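Local coordinates for protein aminoacyl-tRNA synthetase (Cryptosporidium parvum, PDB 5F9Z) that probably attaches proline to its cognate tRNA at the expense of ATP, as a class II prolyl-tRNA synthetase, and binds halofuginone together with an ATP analogue, at residues Gly358-Glu364 / Val375-Arg380; Trp54-Ile58 / Val299-Gln303. All blocks are in the same frame, centred on the assembly; numbering follows the deposited sequence.

Contact 1. Residues Gly358-Glu364 / Val375-Arg380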
ATOM      1  N   GLY A 358      16.444   0.751   7.147  1.00 24.32           N
ATOM      2  CA  GLY A 358      15.276   1.174   7.895  1.00 22.35           C
ATOM      3  C   GLY A 358      15.030   0.457   9.203  1.00 20.85           C
ATOM      4  O   GLY A 358      13.874   0.330   9.619  1.00 19.23           O
ATOM      5  N   VAL A 359      16.082  -0.017   9.872  1.00 21.11           N
ATOM      6  CA  VAL A 359      15.910  -0.639  11.180  1.00 20.94           C
ATOM      7  C   VAL A 359      15.511   0.428  12.190  1.00 20.32           C
ATOM      8  O   VAL A 359      16.159   1.476  12.296  1.00 18.55           O
ATOM      9  CB  VAL A 359      17.192  -1.368  11.608  1.00 22.91           C
ATOM     10  CG1 VAL A 359      17.029  -1.944  13.006  1.00 21.66           C
ATOM     11  CG2 VAL A 359      17.529  -2.469  10.613  1.00 21.95           C
ATOM     12  N   CYS A 360      14.441   0.156  12.941  1.00 21.87           N
ATOM     13  CA  CYS A 360      13.835   1.179  13.790  1.00 21.66           C
ATOM     14  C   CYS A 360      14.801   1.665  14.863  1.00 22.40           C
ATOM     15  O   CYS A 360      14.967   2.873  15.066  1.00 25.21           O
ATOM     16  CB  CYS A 360      12.558   0.633  14.428  1.00 21.32           C
ATOM     17  SG  CYS A 360      11.391  -0.066  13.248  1.00 23.10           S
ATOM     18  N   LEU A 361      15.440   0.739  15.571  1.00 21.34           N
ATOM     19  CA  LEU A 361      16.337   1.078  16.665  1.00 22.89           C
ATOM     20  C   LEU A 361      17.649   0.327  16.503  1.00 26.38           C
ATOM     21  O   LEU A 361      17.663  -0.825  16.057  1.00 28.23           O
ATOM     22  CB  LEU A 361      15.714   0.734  18.026  1.00 22.02           C
ATOM     23  CG  LEU A 361      14.297   1.233  18.319  1.00 21.12           C
ATOM     24  CD1 LEU A 361      13.773   0.604  19.601  1.00 17.61           C
ATOM     25  CD2 LEU A 361      14.264   2.750  18.414  1.00 21.04           C
ATOM     26  N   ARG A 362      18.749   0.978  16.863  1.00 27.87           N
ATOM     27  CA  ARG A 362      20.041   0.317  16.946  1.00 29.11           C
ATOM     28  C   ARG A 362      20.560   0.417  18.372  1.00 29.54           C
ATOM     29  O   ARG A 362      20.413   1.453  19.028  1.00 29.28           O
ATOM     30  CB  ARG A 362      21.060   0.910  15.959  1.00 28.12           C
ATOM     31  CG  ARG A 362      21.593   2.289  16.300  1.00 29.77           C
ATOM     32  CD  ARG A 362      22.974   2.472  15.691  1.00 31.02           C
ATOM     33  NE  ARG A 362      23.432   3.857  15.724  1.00 31.39           N
ATOM     34  CZ  ARG A 362      23.278   4.715  14.720  1.00 33.31           C
ATOM     35  NH1 ARG A 362      22.674   4.329  13.605  1.00 35.02           N
ATOM     36  NH2 ARG A 362      23.727   5.958  14.830  1.00 33.43           N
ATOM     37  N   PHE A 363      21.139  -0.677  18.856  1.00 30.12           N
ATOM     38  CA  PHE A 363      21.719  -0.741  20.190  1.00 29.12           C
ATOM     39  C   PHE A 363      23.234  -0.716  20.058  1.00 29.82           C
ATOM     40  O   PHE A 363      23.819  -1.604  19.429  1.00 30.18           O
ATOM     41  CB  PHE A 363      21.271  -1.999  20.937  1.00 28.76           C
ATOM     42  CG  PHE A 363      19.822  -1.989  21.350  1.00 27.94           C
ATOM     43  CD1 PHE A 363      19.008  -0.900  21.083  1.00 27.20           C
ATOM     44  CD2 PHE A 363      19.281  -3.073  22.022  1.00 26.67           C
ATOM     45  CE1 PHE A 363      17.680  -0.899  21.467  1.00 25.80           C
ATOM     46  CE2 PHE A 363      17.956  -3.076  22.412  1.00 25.25           C
ATOM     47  CZ  PHE A 363      17.155  -1.988  22.133  1.00 24.95           C
ATOM     48  N   GLU A 364      23.862   0.299  20.639  1.00 30.72           N
ATOM     49  CA  GLU A 364      25.314   0.402  20.684  1.00 31.32           C
ATOM     50  C   GLU A 364      25.788  -0.132  22.030  1.00 31.59           C
ATOM     51  O   GLU A 364      25.431   0.415  23.079  1.00 34.04           O
ATOM     52  CB  GLU A 364      25.763   1.847  20.475  1.00 31.71           C
ATOM     53  CG  GLU A 364      25.255   2.457  19.179  1.00 31.98           C
ATOM     54  CD  GLU A 364      25.646   3.912  19.021  1.00 35.22           C
ATOM     55  OE1 GLU A 364      26.298   4.458  19.936  1.00 37.70           O
ATOM     56  OE2 GLU A 364      25.301   4.509  17.980  1.00 36.10           O
ATOM     57  N   VAL A 375      22.175  -0.036  27.602  1.00 33.37           N
ATOM     58  CA  VAL A 375      22.417  -0.025  26.164  1.00 33.58           C
ATOM     59  C   VAL A 375      22.134   1.368  25.621  1.00 33.66           C
ATOM     60  O   VAL A 375      21.222   2.058  26.093  1.00 32.02           O
ATOM     61  CB  VAL A 375      21.566  -1.080  25.424  1.00 32.92           C
ATOM     62  CG1 VAL A 375      22.026  -2.487  25.778  1.00 33.82           C
ATOM     63  CG2 VAL A 375      20.095  -0.897  25.744  1.00 33.84           C
ATOM     64  N   ARG A 376      22.925   1.780  24.635  1.00 33.01           N
ATOM     65  CA  ARG A 376      22.723   3.047  23.943  1.00 33.14           C
ATOM     66  C   ARG A 376      21.765   2.826  22.778  1.00 30.83           C
ATOM     67  O   ARG A 376      22.079   2.082  21.842  1.00 29.67           O
ATOM     68  CB  ARG A 376      24.054   3.613  23.452  1.00 35.57           C
ATOM     69  CG  ARG A 376      23.919   4.791  22.498  1.00 36.63           C
ATOM     70  CD  ARG A 376      23.144   5.938  23.128  1.00 36.96           C
ATOM     71  NE  ARG A 376      23.778   6.428  24.348  1.00 38.87           N
ATOM     72  CZ  ARG A 376      24.710   7.375  24.379  1.00 40.26           C
ATOM     73  NH1 ARG A 376      25.122   7.938  23.252  1.00 40.63           N
ATOM     74  NH2 ARG A 376      25.230   7.758  25.536  1.00 41.06           N
ATOM     75  N   VAL A 377      20.605   3.470  22.837  1.00 31.76           N
ATOM     76  CA  VAL A 377      19.573   3.332  21.816  1.00 30.31           C
ATOM     77  C   VAL A 377      19.581   4.577  20.943  1.00 30.33           C
ATOM     78  O   VAL A 377      19.563   5.705  21.454  1.00 31.55           O
ATOM     79  CB  VAL A 377      18.188   3.118  22.451  1.00 28.64           C
ATOM     80  CG1 VAL A 377      17.141   2.880  21.373  1.00 27.54           C
ATOM     81  CG2 VAL A 377      18.228   1.962  23.438  1.00 27.64           C
ATOM     82  N   VAL A 378      19.611   4.377  19.628  1.00 28.50           N
ATOM     83  CA  VAL A 378      19.507   5.458  18.656  1.00 26.55           C
ATOM     84  C   VAL A 378      18.287   5.180  17.790  1.00 26.28           C
ATOM     85  O   VAL A 378      18.183   4.107  17.182  1.00 27.27           O
ATOM     86  CB  VAL A 378      20.774   5.586  17.796  1.00 26.72           C
ATOM     87  CG1 VAL A 378      20.652   6.772  16.849  1.00 27.19           C
ATOM     88  CG2 VAL A 378      22.005   5.725  18.677  1.00 23.24           C
ATOM     89  N   VAL A 379      17.367   6.136  17.740  1.00 26.44           N
ATOM     90  CA  VAL A 379      16.127   5.994  16.987  1.00 24.78           C
ATOM     91  C   VAL A 379      16.377   6.396  15.540  1.00 25.29           C
ATOM     92  O   VAL A 379      17.062   7.388  15.262  1.00 27.40           O
ATOM     93  CB  VAL A 379      15.004   6.834  17.624  1.00 24.07           C
ATOM     94  CG1 VAL A 379      13.675   6.546  16.950  1.00 21.81           C
ATOM     95  CG2 VAL A 379      14.919   6.550  19.116  1.00 23.38           C
ATOM     96  N   ARG A 380      15.811   5.622  14.610  1.00 23.41           N
ATOM     97  CA  ARG A 380      16.156   5.766  13.199  1.00 23.64           C
ATOM     98  C   ARG A 380      15.643   7.079  12.615  1.00 25.71           C
ATOM     99  O   ARG A 380      16.389   7.802  11.945  1.00 25.54           O
ATOM    100  CB  ARG A 380      15.604   4.577  12.410  1.00 21.87           C
ATOM    101  CG  ARG A 380      15.601   4.759  10.901  1.00 22.65           C
ATOM    102  CD  ARG A 380      17.008   4.904  10.340  1.00 26.64           C
ATOM    103  NE  ARG A 380      16.989   5.059   8.888  1.00 28.32           N
ATOM    104  CZ  ARG A 380      16.807   6.217   8.263  1.00 29.08           C
ATOM    105  NH1 ARG A 380      16.631   7.331   8.963  1.00 28.89           N
ATOM    106  NH2 ARG A 380      16.801   6.262   6.938  1.00 29.57           N
TER
HETATM  107  O   HOH W   1      25.249   7.141  20.199  1.00 41.82           O

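Contact 2. Residues Trp54-Ile58 / Val299-Gln303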
ATOM      1  N   TRP A  54      14.104  -8.434   2.057  1.00 25.84           N
ATOM      2  CA  TRP A  54      13.864  -7.262   2.892  1.00 24.85           C
ATOM      3  C   TRP A  54      12.546  -6.581   2.546  1.00 26.75           C
ATOM      4  O   TRP A  54      11.897  -6.009   3.428  1.00 28.88           O
ATOM      5  CB  TRP A  54      15.024  -6.276   2.765  1.00 24.62           C
ATOM      6  CG  TRP A  54      15.133  -5.345   3.932  1.00 22.72           C
ATOM      7  CD1 TRP A  54      14.743  -4.039   3.980  1.00 22.42           C
ATOM      8  CD2 TRP A  54      15.660  -5.656   5.227  1.00 22.41           C
ATOM      9  NE1 TRP A  54      15.001  -3.514   5.224  1.00 21.03           N
ATOM     10  CE2 TRP A  54      15.563  -4.487   6.009  1.00 21.78           C
ATOM     11  CE3 TRP A  54      16.207  -6.808   5.802  1.00 22.55           C
ATOM     12  CZ2 TRP A  54      15.992  -4.438   7.334  1.00 22.36           C
ATOM     13  CZ3 TRP A  54      16.633  -6.756   7.117  1.00 22.63           C
ATOM     14  CH2 TRP A  54      16.522  -5.580   7.868  1.00 21.83           C
ATOM     15  N   SER A  55      12.134  -6.630   1.279  1.00 25.79           N
ATOM     16  CA  SER A  55      10.833  -6.101   0.889  1.00 24.65           C
ATOM     17  C   SER A  55       9.748  -7.171   0.922  1.00 21.97           C
ATOM     18  O   SER A  55       8.601  -6.874   1.271  1.00 20.58           O
ATOM     19  CB  SER A  55      10.905  -5.483  -0.510  1.00 26.10           C
ATOM     20  OG  SER A  55      11.181  -6.467  -1.492  1.00 27.46           O
ATOM     21  N   TYR A  56      10.091  -8.413   0.570  1.00 21.75           N
ATOM     22  CA  TYR A  56       9.085  -9.470   0.548  1.00 22.10           C
ATOM     23  C   TYR A  56       8.591  -9.809   1.949  1.00 22.10           C
ATOM     24  O   TYR A  56       7.467 -10.298   2.105  1.00 22.77           O
ATOM     25  CB  TYR A  56       9.639 -10.719  -0.136  1.00 22.65           C
ATOM     26  CG  TYR A  56       8.584 -11.769  -0.389  1.00 22.87           C
ATOM     27  CD1 TYR A  56       7.612 -11.581  -1.364  1.00 23.63           C
ATOM     28  CD2 TYR A  56       8.553 -12.944   0.350  1.00 22.43           C
ATOM     29  CE1 TYR A  56       6.639 -12.533  -1.599  1.00 23.18           C
ATOM     30  CE2 TYR A  56       7.585 -13.905   0.120  1.00 23.10           C
ATOM     31  CZ  TYR A  56       6.630 -13.692  -0.855  1.00 22.54           C
ATOM     32  OH  TYR A  56       5.664 -14.642  -1.088  1.00 22.53           O
ATOM     33  N   PHE A  57       9.415  -9.568   2.974  1.00 20.80           N
ATOM     34  CA  PHE A  57       8.943  -9.713   4.347  1.00 21.31           C
ATOM     35  C   PHE A  57       7.764  -8.788   4.618  1.00 22.08           C
ATOM     36  O   PHE A  57       6.801  -9.176   5.290  1.00 22.54           O
ATOM     37  CB  PHE A  57      10.081  -9.428   5.331  1.00 20.92           C
ATOM     38  CG  PHE A  57       9.655  -9.432   6.777  1.00 20.54           C
ATOM     39  CD1 PHE A  57       9.153  -8.283   7.374  1.00 19.03           C
ATOM     40  CD2 PHE A  57       9.767 -10.581   7.542  1.00 19.61           C
ATOM     41  CE1 PHE A  57       8.759  -8.286   8.699  1.00 17.73           C
ATOM     42  CE2 PHE A  57       9.380 -10.588   8.869  1.00 18.96           C
ATOM     43  CZ  PHE A  57       8.876  -9.438   9.449  1.00 18.63           C
ATOM     44  N   ILE A  58       7.829  -7.555   4.110  1.00 22.39           N
ATOM     45  CA  ILE A  58       6.761  -6.592   4.357  1.00 23.45           C
ATOM     46  C   ILE A  58       5.467  -7.050   3.697  1.00 23.12           C
ATOM     47  O   ILE A  58       4.376  -6.875   4.253  1.00 23.46           O
ATOM     48  CB  ILE A  58       7.188  -5.193   3.881  1.00 23.77           C
ATOM     49  CG1 ILE A  58       8.435  -4.742   4.643  1.00 25.60           C
ATOM     50  CG2 ILE A  58       6.055  -4.192   4.062  1.00 24.38           C
ATOM     51  CD1 ILE A  58       8.821  -3.307   4.393  1.00 25.84           C
ATOM     52  N   VAL A 299       6.127  -3.567  10.333  1.00 19.52           N
ATOM     53  CA  VAL A 299       6.521  -4.232   9.097  1.00 19.90           C
ATOM     54  C   VAL A 299       8.027  -4.268   8.903  1.00 22.28           C
ATOM     55  O   VAL A 299       8.500  -4.883   7.947  1.00 24.61           O
ATOM     56  CB  VAL A 299       5.849  -3.584   7.868  1.00 18.38           C
ATOM     57  CG1 VAL A 299       4.344  -3.715   7.955  1.00 18.97           C
ATOM     58  CG2 VAL A 299       6.259  -2.125   7.747  1.00 16.24           C
ATOM     59  N   ALA A 300       8.798  -3.629   9.776  1.00 21.32           N
ATOM     60  CA  ALA A 300      10.250  -3.641   9.649  1.00 21.25           C
ATOM     61  C   ALA A 300      10.781  -5.061   9.822  1.00 22.23           C
ATOM     62  O   ALA A 300      10.490  -5.701  10.844  1.00 20.91           O
ATOM     63  CB  ALA A 300      10.890  -2.709  10.676  1.00 16.14           C
ATOM     64  N   PRO A 301      11.544  -5.595   8.858  1.00 24.04           N
ATOM     65  CA  PRO A 301      12.070  -6.963   9.022  1.00 25.20           C
ATOM     66  C   PRO A 301      12.906  -7.134  10.277  1.00 24.67           C
ATOM     67  O   PRO A 301      12.822  -8.174  10.943  1.00 24.74           O
ATOM     68  CB  PRO A 301      12.902  -7.170   7.747  1.00 25.29           C
ATOM     69  CG  PRO A 301      12.311  -6.218   6.756  1.00 24.00           C
ATOM     70  CD  PRO A 301      11.883  -5.020   7.546  1.00 23.69           C
ATOM     71  N   VAL A 302      13.710  -6.133  10.622  1.00 25.10           N
ATOM     72  CA  VAL A 302      14.469  -6.117  11.865  1.00 24.62           C
ATOM     73  C   VAL A 302      14.120  -4.830  12.597  1.00 25.75           C
ATOM     74  O   VAL A 302      14.393  -3.733  12.095  1.00 26.96           O
ATOM     75  CB  VAL A 302      15.983  -6.216  11.623  1.00 22.23           C
ATOM     76  CG1 VAL A 302      16.736  -6.055  12.931  1.00 19.36           C
ATOM     77  CG2 VAL A 302      16.328  -7.546  10.969  1.00 20.37           C
ATOM     78  N   GLN A 303      13.507  -4.962  13.773  1.00 24.55           N
ATOM     79  CA  GLN A 303      13.115  -3.783  14.539  1.00 23.74           C
ATOM     80  C   GLN A 303      14.285  -3.213  15.330  1.00 23.90           C
ATOM     81  O   GLN A 303      14.414  -1.991  15.458  1.00 25.01           O
ATOM     82  CB  GLN A 303      11.956  -4.128  15.473  1.00 22.08           C
ATOM     83  CG  GLN A 303      10.678  -4.516  14.751  1.00 21.17           C
ATOM     84  CD  GLN A 303       9.625  -5.066  15.692  1.00 22.00           C
ATOM     85  OE1 GLN A 303       9.942  -5.761  16.657  1.00 21.27           O
ATOM     86  NE2 GLN A 303       8.364  -4.753  15.417  1.00 21.99           N
TER

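Contact 1. Residues Gly358-Glu364 / Val375-Arg380
Strands 361-364 and 375-379 are antiparallel neighbours in the five-stranded mixed sheet of the anticodon-binding domain, joined through helix 367-372. Their axes approach to 4.6 Å at 152°. Two hydrogen-bonded pairs carry the backbone pairing: R362 N to V378 O (3.2 Å) with V378 N to R362 O (3.1 Å), and E364 N to R376 O (2.8 Å) with R376 N to E364 O (3.3 Å). Beyond the strands, R380 N donates a hydrogen bond to C360 O (2.9 Å). On one face, the apolar side chains of L361, F363, V377 and V379 pack together, with F363 CE1 3.5 Å from V377 CG2; helices 317-332 and 393-417 cover this side. On the other face V378 lies among the charged side chains of R362, E364 and R376. R362, also bridged to E355, lays its guanidinium over V378 CG1, while R376 pairs with D387. R362 NE forms a salt bridge with E364 OE2 (3.0 Å), and a water links E364 OE1 (2.9 Å) to R376 NH1 (3.2 Å).

Contact 2. Residues Trp54-Ile58 / Val299-Gln303
This is an apolar helix-to-loop contact between the start of helix 53-71 and the end of the loop between helix 278-287 and strand 304-308, first in chain order in the anticodon-binding domain's sheet. It brings together residues more than 240 positions apart. P301 is the centrepiece, its ring held between two aromatic side chains that lie three residues apart, just under one helical turn, so both reach the loop. Over the W54 indole, P301 CB stands 3.7 Å from the centroid of the six-membered ring and 8° off its normal, an almost ideal CH-pi contact. F57 receives P301 CA over its face less centrally, 3.9 Å from its ring centroid and 24° off the normal. Packing continues on either side of P301 along the loop: W54 CH2 meets V302 CG2 at 3.7 Å, and I58 CG2 meets V299 CB at 3.9 Å. I58 also rests against I280 and M283 of helix 278-287. V299 O lies 3.5 Å from F57 CE1, at the ring edge near its plane, and 3.3 Å from I58 CG1. Outside the two segments, W54 NE1 donates to K357 O and A300 O accepts from R336. No hydrogen bond crosses between 54-58 and 299-303, so the join depends on shape and on CH-pi and van der Waals contacts, with the compact proline ring presenting its C-H groups to both aromatic faces.

In the fold
The two contacts follow one another along the chain and meet directly, their centres about 16 Å apart. Q303 is the junction between them: its O lies 2.9 Å from L361 N, a probable hydrogen bond, so the loop held by the helix in contact 2 runs straight into the sheet of contact 1. V359 CG1 packs against V302 O at 3.3 Å, and W54 reaches K357, just ahead of 358-364. Contact 2 ties helix 53-71 to the loop entering the anticodon-binding domain, whereas contact 1 is internal to its sheet. None of their residues belongs to the AMPPNP pocket, which includes R154, F169 and R278, to the halofuginone pocket or to the four-cysteine zinc site; both are structural joins.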